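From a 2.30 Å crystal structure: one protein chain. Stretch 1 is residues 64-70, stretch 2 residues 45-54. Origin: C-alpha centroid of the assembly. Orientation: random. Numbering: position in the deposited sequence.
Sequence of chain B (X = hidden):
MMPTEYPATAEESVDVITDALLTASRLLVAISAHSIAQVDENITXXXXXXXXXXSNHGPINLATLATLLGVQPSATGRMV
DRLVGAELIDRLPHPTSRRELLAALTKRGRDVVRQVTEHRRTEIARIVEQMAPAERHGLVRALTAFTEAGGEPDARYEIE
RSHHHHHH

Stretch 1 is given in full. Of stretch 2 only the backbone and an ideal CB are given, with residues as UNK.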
ATOM      1  N   THR B  64      17.369  -9.769   8.226  1.00 23.68           N
ATOM      2  CA  THR B  64      16.721  -8.686   8.946  1.00 23.65           C
ATOM      3  C   THR B  64      15.726  -7.986   8.029  1.00 24.09           C
ATOM      4  O   THR B  64      14.637  -7.618   8.465  1.00 24.33           O
ATOM      5  CB  THR B  64      17.752  -7.671   9.508  1.00 24.00           C
ATOM      6  OG1 THR B  64      18.721  -8.355  10.321  1.00 22.78           O
ATOM      7  CG2 THR B  64      17.061  -6.574  10.336  1.00 23.55           C
ATOM      8  N   LEU B  65      16.093  -7.822   6.758  1.00 24.20           N
ATOM      9  CA  LEU B  65      15.222  -7.166   5.785  1.00 24.25           C
ATOM     10  C   LEU B  65      13.938  -7.952   5.623  1.00 24.25           C
ATOM     11  O   LEU B  65      12.853  -7.391   5.720  1.00 24.43           O
ATOM     12  CB  LEU B  65      15.906  -7.026   4.419  1.00 24.35           C
ATOM     13  CG  LEU B  65      15.716  -5.751   3.578  1.00 24.76           C
ATOM     14  CD1 LEU B  65      15.865  -6.081   2.130  1.00 25.67           C
ATOM     15  CD2 LEU B  65      14.383  -5.068   3.761  1.00 24.53           C
ATOM     16  N   ALA B  66      14.077  -9.254   5.380  1.00 24.18           N
ATOM     17  CA  ALA B  66      12.946 -10.159   5.193  1.00 24.23           C
ATOM     18  C   ALA B  66      11.997 -10.186   6.384  1.00 24.32           C
ATOM     19  O   ALA B  66      10.783 -10.317   6.211  1.00 24.34           O
ATOM     20  CB  ALA B  66      13.438 -11.567   4.897  1.00 24.14           C
ATOM     21  N   THR B  67      12.553 -10.076   7.587  1.00 24.18           N
ATOM     22  CA  THR B  67      11.755 -10.133   8.806  1.00 24.20           C
ATOM     23  C   THR B  67      10.966  -8.853   8.971  1.00 24.21           C
ATOM     24  O   THR B  67       9.780  -8.899   9.302  1.00 24.69           O
ATOM     25  CB  THR B  67      12.626 -10.418  10.045  1.00 24.20           C
ATOM     26  OG1 THR B  67      13.321 -11.650   9.841  1.00 23.68           O
ATOM     27  CG2 THR B  67      11.776 -10.541  11.290  1.00 23.78           C
ATOM     28  N   LEU B  68      11.623  -7.721   8.715  1.00 24.34           N
ATOM     29  CA  LEU B  68      10.988  -6.410   8.789  1.00 24.11           C
ATOM     30  C   LEU B  68       9.961  -6.233   7.682  1.00 24.44           C
ATOM     31  O   LEU B  68       8.899  -5.656   7.909  1.00 25.20           O
ATOM     32  CB  LEU B  68      12.020  -5.297   8.748  1.00 23.84           C
ATOM     33  CG  LEU B  68      12.927  -5.104   9.964  1.00 23.65           C
ATOM     34  CD1 LEU B  68      14.000  -4.081   9.644  1.00 22.85           C
ATOM     35  CD2 LEU B  68      12.162  -4.698  11.223  1.00 23.07           C
ATOM     36  N   LEU B  69      10.253  -6.758   6.497  1.00 24.47           N
ATOM     37  CA  LEU B  69       9.278  -6.778   5.408  1.00 24.59           C
ATOM     38  C   LEU B  69       8.068  -7.674   5.675  1.00 24.51           C
ATOM     39  O   LEU B  69       6.974  -7.381   5.196  1.00 24.38           O
ATOM     40  CB  LEU B  69       9.924  -7.209   4.098  1.00 24.61           C
ATOM     41  CG  LEU B  69      10.418  -6.080   3.206  1.00 26.20           C
ATOM     42  CD1 LEU B  69      11.494  -6.632   2.283  1.00 29.25           C
ATOM     43  CD2 LEU B  69       9.286  -5.455   2.397  1.00 26.58           C
ATOM     44  N   GLY B  70       8.274  -8.758   6.426  1.00 24.36           N
ATOM     45  CA  GLY B  70       7.262  -9.796   6.607  1.00 24.04           C
ATOM     46  C   GLY B  70       7.085 -10.597   5.328  1.00 24.21           C
ATOM     47  O   GLY B  70       5.986 -11.042   5.007  1.00 24.04           O
ATOM     48  N   UNK B  45       5.049  -2.230  -4.825  1.00 31.34           N
ATOM     49  CA  UNK B  45       4.841  -1.822  -3.431  1.00 30.94           C
ATOM     50  C   UNK B  45       5.805  -2.501  -2.438  1.00 30.49           C
ATOM     51  O   UNK B  45       6.375  -1.812  -1.584  1.00 30.62           O
ATOM     52  CB  UNK B  45       3.398  -2.130  -3.025  1.00 30.94           C
ATOM     53  N   UNK B  46       5.986  -3.839  -2.531  1.00 30.21           N
ATOM     54  CA  UNK B  46       7.041  -4.480  -1.717  1.00 29.96           C
ATOM     55  C   UNK B  46       8.436  -3.871  -1.941  1.00 30.11           C
ATOM     56  O   UNK B  46       9.182  -3.634  -0.985  1.00 30.44           O
ATOM     57  CB  UNK B  46       7.091  -5.977  -2.030  1.00 29.96           C
ATOM     58  N   UNK B  47       8.782  -3.612  -3.194  1.00 29.96           N
ATOM     59  CA  UNK B  47      10.032  -2.941  -3.511  1.00 29.73           C
ATOM     60  C   UNK B  47      10.129  -1.592  -2.808  1.00 29.19           C
ATOM     61  O   UNK B  47      11.135  -1.295  -2.168  1.00 29.73           O
ATOM     62  CB  UNK B  47      10.166  -2.758  -5.024  1.00 29.73           C
ATOM     63  N   UNK B  48       9.081  -0.781  -2.891  1.00 28.67           N
ATOM     64  CA  UNK B  48       9.133   0.529  -2.255  1.00 27.92           C
ATOM     65  C   UNK B  48       9.270   0.453  -0.733  1.00 27.99           C
ATOM     66  O   UNK B  48      10.008   1.237  -0.138  1.00 28.30           O
ATOM     67  CB  UNK B  48       7.876   1.324  -2.616  1.00 27.92           C
ATOM     68  N   UNK B  49       8.570  -0.492  -0.111  1.00 27.73           N
ATOM     69  CA  UNK B  49       8.687  -0.720   1.325  1.00 27.62           C
ATOM     70  C   UNK B  49      10.137  -1.059   1.734  1.00 27.63           C
ATOM     71  O   UNK B  49      10.655  -0.521   2.718  1.00 28.02           O
ATOM     72  CB  UNK B  49       7.744  -1.848   1.748  1.00 27.62           C
ATOM     73  N   UNK B  50      10.784  -1.932   0.965  1.00 27.30           N
ATOM     74  CA  UNK B  50      12.214  -2.238   1.124  1.00 26.73           C
ATOM     75  C   UNK B  50      13.042  -0.964   1.239  1.00 26.34           C
ATOM     76  O   UNK B  50      13.918  -0.855   2.099  1.00 26.24           O
ATOM     77  CB  UNK B  50      12.715  -3.078  -0.052  1.00 26.73           C
ATOM     78  N   UNK B  51      12.767   0.000   0.368  1.00 26.26           N
ATOM     79  CA  UNK B  51      13.530   1.250   0.370  1.00 26.07           C
ATOM     80  C   UNK B  51      13.293   2.056   1.645  1.00 26.29           C
ATOM     81  O   UNK B  51      14.227   2.602   2.204  1.00 26.99           O
ATOM     82  CB  UNK B  51      13.163   2.094  -0.852  1.00 26.07           C
ATOM     83  N   UNK B  52      12.049   2.098   2.111  1.00 26.38           N
ATOM     84  CA  UNK B  52      11.703   2.843   3.312  1.00 26.60           C
ATOM     85  C   UNK B  52      12.331   2.207   4.537  1.00 26.63           C
ATOM     86  O   UNK B  52      12.861   2.907   5.407  1.00 27.20           O
ATOM     87  CB  UNK B  52      10.184   2.924   3.477  1.00 26.60           C
ATOM     88  N   UNK B  53      12.286   0.882   4.602  1.00 26.68           N
ATOM     89  CA  UNK B  53      12.944   0.161   5.691  1.00 26.32           C
ATOM     90  C   UNK B  53      14.434   0.509   5.709  1.00 26.25           C
ATOM     91  O   UNK B  53      15.013   0.736   6.778  1.00 26.12           O
ATOM     92  CB  UNK B  53      12.744  -1.349   5.543  1.00 26.32           C
ATOM     93  N   UNK B  54      15.038   0.606   4.528  1.00 26.03           N
ATOM     94  CA  UNK B  54      16.465   0.919   4.451  1.00 26.16           C
ATOM     95  C   UNK B  54      16.818   2.350   4.885  1.00 26.40           C
ATOM     96  O   UNK B  54      17.875   2.562   5.499  1.00 26.13           O
ATOM     97  CB  UNK B  54      16.951   0.695   3.018  1.00 26.16           C
TER

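Stretch 2 is helical from 45 to 54. It crosses the helix 64-69 at 114°, with the axes 10.3 Å apart at their closest. What stretch 1 offers is mostly leucine: Leu65, Leu68 and Leu69.

Position 45 is out of reach of stretch 1, so the visible atoms select nothing. It is Ile45.

Position 46 points sideways, with its ideal CB 5.0 Å from Leu69 CD2. A small or compact apolar residue would suit. A phi of -56° also allows proline. The residue is Pro46. Its carbonyl matters more than its ring to this contact: Pro46 O lies 3.8 Å from Leu69 CD2.

Position 47 points away and could hold many residues, polar ones included. It is Gln47. Position 48 is out of reach and equally unconstrained; it is Phe48.

Position 49 points toward stretch 1. Its ideal CB is 4.0 Å from Leu69 CD2, so the first part of the side chain should be aliphatic. Beyond lies the carbonyl of Leu68 near the helix end, which a donor could use. Leucine, methionine, lysine or arginine would all be reasonable. The residue is Arg49. Its CG packs 3.8 Å from Leu69 CD2. A water links Arg49 to the backbone of Leu68, accepting from Arg49 NE at 2.9 Å and donating to Leu68 O at 2.8 Å; NH1 and NH2 are bonded elsewhere in the structure.

Position 50 points sideways, yet its ideal CB is 4.4 Å from Leu69 CD1 and 4.6 Å from Leu65 CD2. Leucine methyls close by favour a short side chain: alanine, serine, threonine or valine. It is Thr50. Its CG2 meets Leu65 CD1 at 3.8 Å. Its OG1 lies 3.4 Å from Leu69 CD1, a contact without a hydrogen bond. The hydroxyl instead donates within its own helix, from Thr50 OG1 to Pro46 O at 3.0 Å.

Position 51 points away and 52 is out of reach. Stretch 1 sets no demand on either. They are Leu51 and Val52.

Position 53 points toward stretch 1, with its ideal CB 4.4 Å from Leu65 CD2 and 5.1 Å from Leu68 CD1. Leu69 is a little farther off, so valine, isoleucine, leucine or methionine would suit. It is Ile53, which has the largest covered area of the stretch. Its CG2 reaches Leu68 CD1 at 3.6 Å, and its CD1 reaches Leu69 CG at 3.9 Å. With 46, 49 and 50 it forms the hole that receives Leu69.

Position 54 points sideways, with nothing of stretch 1 within 5.5 Å of its ideal CB. A longer apolar residue could reach toward Leu65. It is Leu54, whose end comes nearer but makes no close contact.

Stretch 2, residues 45-54: IPQFRTLVIL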
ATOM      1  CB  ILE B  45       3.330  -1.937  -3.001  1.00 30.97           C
ATOM      2  CG1 ILE B  45       2.512  -0.842  -3.702  1.00 30.29           C
ATOM      3  CG2 ILE B  45       3.186  -1.874  -1.479  1.00 31.02           C
ATOM      4  CD1 ILE B  45       1.068  -0.689  -3.235  1.00 30.88           C
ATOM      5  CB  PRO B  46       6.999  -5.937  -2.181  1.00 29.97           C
ATOM      6  CG  PRO B  46       5.578  -6.134  -2.658  1.00 29.38           C
ATOM      7  CD  PRO B  46       5.231  -4.835  -3.321  1.00 29.87           C
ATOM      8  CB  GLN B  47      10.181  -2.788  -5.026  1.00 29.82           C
ATOM      9  CG  GLN B  47      10.607  -4.083  -5.700  1.00 30.75           C
ATOM     10  CD  GLN B  47      10.459  -4.054  -7.204  1.00 32.58           C
ATOM     11  OE1 GLN B  47      10.199  -3.005  -7.804  1.00 33.67           O
ATOM     12  NE2 GLN B  47      10.625  -5.218  -7.830  1.00 33.07           N
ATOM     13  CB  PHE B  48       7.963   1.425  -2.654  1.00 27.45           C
ATOM     14  CG  PHE B  48       8.096   2.815  -2.121  1.00 27.13           C
ATOM     15  CD1 PHE B  48       9.020   3.695  -2.675  1.00 26.19           C
ATOM     16  CD2 PHE B  48       7.361   3.224  -1.016  1.00 25.99           C
ATOM     17  CE1 PHE B  48       9.177   4.971  -2.162  1.00 26.71           C
ATOM     18  CE2 PHE B  48       7.510   4.504  -0.496  1.00 26.28           C
ATOM     19  CZ  PHE B  48       8.417   5.377  -1.066  1.00 26.38           C
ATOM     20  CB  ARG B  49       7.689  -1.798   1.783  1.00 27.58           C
ATOM     21  CG  ARG B  49       7.706  -2.092   3.275  1.00 27.49           C
ATOM     22  CD  ARG B  49       7.424  -0.835   4.092  1.00 27.24           C
ATOM     23  NE  ARG B  49       7.743  -0.992   5.507  1.00 25.14           N
ATOM     24  CZ  ARG B  49       7.588  -0.030   6.414  1.00 25.97           C
ATOM     25  NH1 ARG B  49       7.099   1.149   6.060  1.00 27.59           N
ATOM     26  NH2 ARG B  49       7.907  -0.242   7.678  1.00 24.53           N
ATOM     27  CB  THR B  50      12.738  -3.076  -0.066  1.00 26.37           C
ATOM     28  OG1 THR B  50      12.007  -4.294  -0.136  1.00 27.22           O
ATOM     29  CG2 THR B  50      14.208  -3.409   0.079  1.00 26.67           C
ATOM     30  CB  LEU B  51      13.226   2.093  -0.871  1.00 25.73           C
ATOM     31  CG  LEU B  51      13.465   1.494  -2.258  1.00 24.01           C
ATOM     32  CD1 LEU B  51      13.164   2.523  -3.305  1.00 22.47           C
ATOM     33  CD2 LEU B  51      14.876   1.008  -2.397  1.00 24.03           C
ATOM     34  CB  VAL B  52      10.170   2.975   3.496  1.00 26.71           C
ATOM     35  CG1 VAL B  52       9.841   3.640   4.833  1.00 26.01           C
ATOM     36  CG2 VAL B  52       9.579   3.764   2.336  1.00 26.53           C
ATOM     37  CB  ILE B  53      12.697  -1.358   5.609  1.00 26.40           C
ATOM     38  CG1 ILE B  53      11.192  -1.639   5.592  1.00 26.18           C
ATOM     39  CG2 ILE B  53      13.321  -2.072   6.795  1.00 26.02           C
ATOM     40  CD1 ILE B  53      10.821  -3.108   5.668  1.00 26.98           C
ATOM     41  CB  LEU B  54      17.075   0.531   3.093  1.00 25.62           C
ATOM     42  CG  LEU B  54      17.246  -0.982   2.888  1.00 25.65           C
ATOM     43  CD1 LEU B  54      17.763  -1.299   1.497  1.00 26.21           C
ATOM     44  CD2 LEU B  54      18.168  -1.594   3.940  1.00 25.37           C
TER
HETATM   45  O   HOH W   1       7.371  -3.569   6.814  1.00 19.21           O
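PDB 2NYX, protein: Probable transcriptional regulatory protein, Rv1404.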